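Local coordinates for protein Mannose/sialic acid-binding lectin (Polygonatum cyrtonema, PDB 3A0C) that probably binds carbohydrates, mannose among them, as a bulb-type lectin domain of beta-prism II fold, at residues 62-65 with 71-74. Residues are numbered along the deposited sequence; the frame is centred on the assembly and turned at random.
Sequences NLVI and RVIW
Ile65 and Trp74 sit opposite each other as an antiparallel hydrogen-bonded pair, and Ile73 and Trp74 together face Ile65, which makes a classic beta bulge in the hairpin. Ile65 N donates a short, nearly straight bond to Trp74 O (2.7 Å, N-H...O 172°). In the other direction Ile65 O faces two successive amides: Ile73 N at 2.8 Å, close to the line of the C=O bond, and Trp74 N, whose bond is weak and long. With Ile73 in a helix-like backbone conformation, the second strand kinks at the bulge.

A chi1 of 179°, CG anti to the backbone N, carries the Trp74 indole alongside 63-65. Trp74 CE3, on the benzo ring, lies 3.8 Å from Ile65 CG1, with Ile65 CD1 nearby, while Trp74 CZ3 reaches Leu63 CD2 at 4.1 Å. Val64 CG1 meets Val72 CG1 at 3.9 Å. Ile65 CG2 rests against Ile73 CB.

In the connection between the two strands, Arg71 N donates a hydrogen bond to Asp67 OD1. Strand 63-66 runs between 54-57 and 72-75 in a four-stranded antiparallel sheet of the beta-prism II fold; Leu63 and Ile65 both pack on Leu55, and Leu63 also meets Trp103 of the second subunit.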
loop_
_atom_site.group_PDB
_atom_site.type_symbol
_atom_site.label_atom_id
_atom_site.label_comp_id
_atom_site.label_asym_id
_atom_site.label_seq_id
_atom_site.Cartn_x
_atom_site.Cartn_y
_atom_site.Cartn_z
ATOM N N ASN A 62 -4.276 -9.050 -11.311
ATOM C CA ASN A 62 -5.703 -9.115 -11.554
ATOM C C ASN A 62 -6.466 -9.171 -10.239
ATOM O O ASN A 62 -6.200 -10.021 -9.396
ATOM C CB ASN A 62 -6.040 -10.334 -12.437
ATOM C CG ASN A 62 -7.475 -10.309 -12.956
ATOM O OD1 ASN A 62 -7.997 -9.255 -13.306
ATOM N ND2 ASN A 62 -8.105 -11.466 -13.020
ATOM N N LEU A 63 -7.407 -8.244 -10.067
ATOM C CA LEU A 63 -8.235 -8.174 -8.867
ATOM C C LEU A 63 -9.595 -8.800 -9.216
ATOM O O LEU A 63 -10.323 -8.285 -10.071
ATOM C CB LEU A 63 -8.401 -6.719 -8.455
ATOM C CG LEU A 63 -9.111 -6.485 -7.133
ATOM C CD1 LEU A 63 -8.318 -7.091 -5.982
ATOM C CD2 LEU A 63 -9.268 -5.001 -6.958
ATOM N N VAL A 64 -9.939 -9.900 -8.548
ATOM C CA VAL A 64 -11.169 -10.631 -8.838
ATOM C C VAL A 64 -12.101 -10.879 -7.652
ATOM O O VAL A 64 -11.642 -11.079 -6.527
ATOM C CB VAL A 64 -10.804 -12.008 -9.445
ATOM C CG1 VAL A 64 -12.050 -12.724 -9.954
ATOM C CG2 VAL A 64 -9.755 -11.824 -10.535
ATOM N N ILE A 65 -13.411 -10.855 -7.911
ATOM C CA ILE A 65 -14.403 -11.141 -6.874
ATOM C C ILE A 65 -14.961 -12.531 -7.209
ATOM O O ILE A 65 -15.438 -12.758 -8.313
ATOM C CB ILE A 65 -15.582 -10.113 -6.855
ATOM C CG1 ILE A 65 -15.128 -8.775 -6.260
ATOM C CG2 ILE A 65 -16.745 -10.653 -6.008
ATOM C CD1 ILE A 65 -16.217 -7.714 -6.246
ATOM N N ARG A 71 -17.086 -18.675 -8.573
ATOM C CA ARG A 71 -17.495 -18.091 -9.852
ATOM C C ARG A 71 -16.963 -16.663 -9.951
ATOM O O ARG A 71 -17.022 -15.908 -8.976
ATOM C CB ARG A 71 -19.022 -18.071 -9.976
ATOM C CG ARG A 71 -19.673 -19.418 -9.706
ATOM C CD ARG A 71 -20.988 -19.582 -10.451
ATOM N NE ARG A 71 -20.814 -19.434 -11.902
ATOM C CZ ARG A 71 -21.719 -19.806 -12.811
ATOM N NH1 ARG A 71 -22.870 -20.360 -12.428
ATOM N NH2 ARG A 71 -21.480 -19.613 -14.106
ATOM N N VAL A 72 -16.442 -16.301 -11.123
ATOM C CA VAL A 72 -15.899 -14.954 -11.351
ATOM C C VAL A 72 -17.023 -13.947 -11.469
ATOM O O VAL A 72 -17.583 -13.759 -12.536
ATOM C CB VAL A 72 -15.056 -14.878 -12.646
ATOM C CG1 VAL A 72 -14.556 -13.439 -12.866
ATOM C CG2 VAL A 72 -13.888 -15.848 -12.558
ATOM N N ILE A 73 -17.342 -13.299 -10.359
ATOM C CA ILE A 73 -18.418 -12.311 -10.308
ATOM C C ILE A 73 -18.003 -10.934 -10.852
ATOM O O ILE A 73 -18.827 -10.213 -11.419
ATOM C CB ILE A 73 -18.914 -12.129 -8.848
ATOM C CG1 ILE A 73 -19.470 -13.454 -8.311
ATOM C CG2 ILE A 73 -19.932 -11.014 -8.768
ATOM C CD1 ILE A 73 -20.549 -14.062 -9.126
ATOM N N TRP A 74 -16.724 -10.591 -10.693
ATOM C CA TRP A 74 -16.198 -9.289 -11.107
ATOM C C TRP A 74 -14.668 -9.371 -11.165
ATOM O O TRP A 74 -14.057 -10.143 -10.430
ATOM C CB TRP A 74 -16.634 -8.240 -10.072
ATOM C CG TRP A 74 -16.181 -6.827 -10.291
ATOM C CD1 TRP A 74 -16.872 -5.839 -10.919
ATOM C CD2 TRP A 74 -14.956 -6.229 -9.829
ATOM N NE1 TRP A 74 -16.164 -4.661 -10.877
ATOM C CE2 TRP A 74 -14.984 -4.873 -10.214
ATOM C CE3 TRP A 74 -13.841 -6.711 -9.127
ATOM C CZ2 TRP A 74 -13.938 -3.991 -9.923
ATOM C CZ3 TRP A 74 -12.807 -5.836 -8.838
ATOM C CH2 TRP A 74 -12.863 -4.491 -9.236
#